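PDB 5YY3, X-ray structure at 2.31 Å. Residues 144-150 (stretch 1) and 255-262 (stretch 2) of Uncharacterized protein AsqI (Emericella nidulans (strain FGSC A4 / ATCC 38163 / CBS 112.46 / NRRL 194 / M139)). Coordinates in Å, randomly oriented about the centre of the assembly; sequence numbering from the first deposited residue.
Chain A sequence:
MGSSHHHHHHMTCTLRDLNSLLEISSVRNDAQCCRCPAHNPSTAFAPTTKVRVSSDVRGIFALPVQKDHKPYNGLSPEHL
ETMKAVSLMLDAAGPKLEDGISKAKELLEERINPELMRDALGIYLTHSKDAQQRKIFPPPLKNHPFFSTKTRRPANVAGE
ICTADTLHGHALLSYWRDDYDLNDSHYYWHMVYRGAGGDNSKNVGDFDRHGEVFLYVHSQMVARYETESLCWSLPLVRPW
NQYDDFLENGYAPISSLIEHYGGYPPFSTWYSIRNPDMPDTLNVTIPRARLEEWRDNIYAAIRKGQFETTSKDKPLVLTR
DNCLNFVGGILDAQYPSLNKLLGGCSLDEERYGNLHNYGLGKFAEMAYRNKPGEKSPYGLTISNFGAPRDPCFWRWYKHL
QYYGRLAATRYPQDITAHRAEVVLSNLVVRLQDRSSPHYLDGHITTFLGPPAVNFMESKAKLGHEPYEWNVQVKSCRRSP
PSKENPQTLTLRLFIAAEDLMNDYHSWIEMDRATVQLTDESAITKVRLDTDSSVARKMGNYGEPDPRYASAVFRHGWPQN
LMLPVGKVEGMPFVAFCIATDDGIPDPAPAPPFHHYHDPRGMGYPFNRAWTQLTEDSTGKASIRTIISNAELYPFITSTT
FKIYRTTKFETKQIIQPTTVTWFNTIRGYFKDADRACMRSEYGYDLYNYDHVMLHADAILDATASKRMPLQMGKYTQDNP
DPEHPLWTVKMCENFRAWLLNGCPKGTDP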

# COMPACT_ATOMS: atom_id res chain seq x y z
N HIS A 144 28.76 22.76 -9.30
CA HIS A 144 28.21 23.65 -8.30
C HIS A 144 28.65 23.20 -6.91
O HIS A 144 28.73 22.00 -6.64
CB HIS A 144 26.69 23.68 -8.41
CG HIS A 144 26.04 24.74 -7.58
ND1 HIS A 144 25.92 24.64 -6.21
CD2 HIS A 144 25.48 25.93 -7.92
CE1 HIS A 144 25.31 25.71 -5.74
NE2 HIS A 144 25.03 26.51 -6.76
N PRO A 145 28.98 24.17 -6.03
CA PRO A 145 29.42 23.89 -4.66
C PRO A 145 28.54 22.89 -3.89
O PRO A 145 29.07 22.18 -3.04
CB PRO A 145 29.35 25.27 -3.99
CG PRO A 145 29.63 26.23 -5.09
CD PRO A 145 29.05 25.61 -6.35
N PHE A 146 27.25 22.85 -4.18
CA PHE A 146 26.34 21.96 -3.45
C PHE A 146 26.59 20.48 -3.78
O PHE A 146 26.20 19.60 -3.02
CB PHE A 146 24.87 22.30 -3.75
CG PHE A 146 24.39 23.58 -3.12
CD1 PHE A 146 25.26 24.42 -2.45
CD2 PHE A 146 23.06 23.94 -3.21
CE1 PHE A 146 24.80 25.60 -1.87
CE2 PHE A 146 22.60 25.11 -2.64
CZ PHE A 146 23.47 25.94 -1.97
N PHE A 147 27.25 20.22 -4.90
CA PHE A 147 27.63 18.87 -5.29
C PHE A 147 28.88 18.37 -4.58
O PHE A 147 29.48 17.39 -5.01
CB PHE A 147 27.84 18.79 -6.81
CG PHE A 147 26.58 18.56 -7.59
CD1 PHE A 147 25.63 19.55 -7.72
CD2 PHE A 147 26.34 17.34 -8.19
CE1 PHE A 147 24.47 19.33 -8.43
CE2 PHE A 147 25.19 17.12 -8.91
CZ PHE A 147 24.25 18.11 -9.03
N SER A 148 29.27 19.04 -3.50
CA SER A 148 30.41 18.61 -2.70
C SER A 148 30.08 18.68 -1.22
O SER A 148 29.20 19.44 -0.80
CB SER A 148 31.64 19.46 -2.99
OG SER A 148 31.95 19.44 -4.37
N THR A 149 30.78 17.88 -0.42
CA THR A 149 30.59 17.85 1.03
C THR A 149 31.34 19.01 1.69
O THR A 149 32.37 19.45 1.17
CB THR A 149 31.07 16.50 1.62
OG1 THR A 149 30.40 16.25 2.87
CG2 THR A 149 32.58 16.49 1.85
N LYS A 150 30.81 19.51 2.80
CA LYS A 150 31.49 20.51 3.64
C LYS A 150 31.87 21.78 2.88
O LYS A 150 33.00 22.26 3.00
CB LYS A 150 32.75 19.92 4.29
CG LYS A 150 32.50 19.22 5.62
CD LYS A 150 31.67 17.96 5.43
CE LYS A 150 31.34 17.28 6.75
NZ LYS A 150 30.49 16.07 6.55
N SER A 255 19.97 13.34 0.73
CA SER A 255 20.81 13.54 1.91
C SER A 255 22.11 14.29 1.61
O SER A 255 22.58 15.08 2.42
CB SER A 255 21.10 12.19 2.53
OG SER A 255 19.98 11.34 2.31
N SER A 256 22.67 14.09 0.43
CA SER A 256 23.92 14.75 0.08
C SER A 256 23.75 16.28 0.03
O SER A 256 24.68 17.02 0.31
CB SER A 256 24.45 14.19 -1.25
OG SER A 256 24.26 12.77 -1.33
N LEU A 257 22.54 16.74 -0.29
CA LEU A 257 22.25 18.17 -0.46
C LEU A 257 21.78 18.84 0.82
O LEU A 257 21.70 20.07 0.88
CB LEU A 257 21.17 18.38 -1.53
CG LEU A 257 21.45 17.98 -2.98
CD1 LEU A 257 20.20 18.17 -3.82
CD2 LEU A 257 22.59 18.81 -3.55
N ILE A 258 21.45 18.04 1.83
CA ILE A 258 20.85 18.57 3.06
C ILE A 258 21.85 19.46 3.81
O ILE A 258 21.47 20.32 4.61
CB ILE A 258 20.35 17.43 3.98
CG1 ILE A 258 19.38 17.97 5.03
CG2 ILE A 258 21.50 16.73 4.66
CD1 ILE A 258 18.01 18.24 4.50
N GLU A 259 23.13 19.25 3.52
CA GLU A 259 24.20 20.06 4.10
C GLU A 259 24.05 21.54 3.76
O GLU A 259 24.31 22.40 4.60
CB GLU A 259 25.55 19.57 3.60
CG GLU A 259 26.17 18.47 4.44
CD GLU A 259 27.58 18.14 4.00
OE1 GLU A 259 28.40 19.09 3.91
OE2 GLU A 259 27.86 16.95 3.74
N HIS A 260 23.62 21.82 2.53
CA HIS A 260 23.67 23.18 1.99
C HIS A 260 22.35 23.90 2.07
O HIS A 260 22.32 25.12 2.12
CB HIS A 260 24.15 23.17 0.54
CG HIS A 260 25.42 22.40 0.34
ND1 HIS A 260 26.66 22.98 0.43
CD2 HIS A 260 25.64 21.10 0.00
CE1 HIS A 260 27.60 22.07 0.20
NE2 HIS A 260 26.99 20.93 -0.08
N TYR A 261 21.25 23.14 2.04
CA TYR A 261 19.93 23.72 2.30
C TYR A 261 18.95 22.66 2.80
O TYR A 261 19.17 21.46 2.60
CB TYR A 261 19.38 24.41 1.06
CG TYR A 261 19.01 23.49 -0.10
CD1 TYR A 261 19.97 23.09 -1.02
CD2 TYR A 261 17.70 23.08 -0.29
CE1 TYR A 261 19.64 22.28 -2.09
CE2 TYR A 261 17.35 22.27 -1.36
CZ TYR A 261 18.33 21.87 -2.26
OH TYR A 261 17.97 21.08 -3.32
N GLY A 262 17.88 23.12 3.45
CA GLY A 262 16.92 22.22 4.04
C GLY A 262 15.60 22.16 3.28
O GLY A 262 15.41 22.83 2.26
O HOH W 1 26.97 16.96 -0.98

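Two segments more than a hundred residues apart in sequence meet here over a small area, about 402 Å² counting both sides. Stretch 1 includes a brief 3-10 segment at Pro-145 and Phe-146; residues 255-260 of stretch 2 have helical backbone angles without a regular bond pattern. The shortest CA-CA distance in the register is that of Phe-146 and His-260, 6.2 Å.

Along stretch 2, Ser-256 contributes its carbonyl: a water lies 2.6 Å from Ser-256 O, to which it donates, and gives a weak second bond to Phe-146 O at 3.4 Å, linking two acceptors that could not bond each other directly. Leu-257 is buried, and its methyl CD2 lies 4.2 Å from Phe-146 CB, a contact suited to a branched aliphatic chain.

Glu-259 points toward stretch 1 and uses both carboxylate oxygens. Glu-259 OE1 accepts from the backbone Lys-150 N at 2.7 Å, and Glu-259 OE2 from Thr-149 OG1 at 2.8 Å. Lys-150 NZ adds a long salt bridge to Glu-259 OE2, 3.9 Å away; the lysine is poorly ordered and exposed, so this charge pairing is probably a modest supplement to the shorter bonds.

His-260 combines a polar edge with a flat face. At the ring edge, His-260 NE2 donates to Ser-148 O at 2.8 Å, while Phe-146 O, 3.3 Å from His-260 NE2, is too poorly angled to bond. The His-260 and Phe-146 rings are near parallel (20°) but slid apart, so they barely overlap. Instead each ring covers a carbon of the other residue: Phe-146 CA sits 3.6 Å from the His-260 ring centroid, and His-260 CB 3.5 Å from that of Phe-146.

Tyr-261 extends the aromatic cluster obliquely, its CD1 3.7 Å from Phe-146 CE2, adding apolar contact.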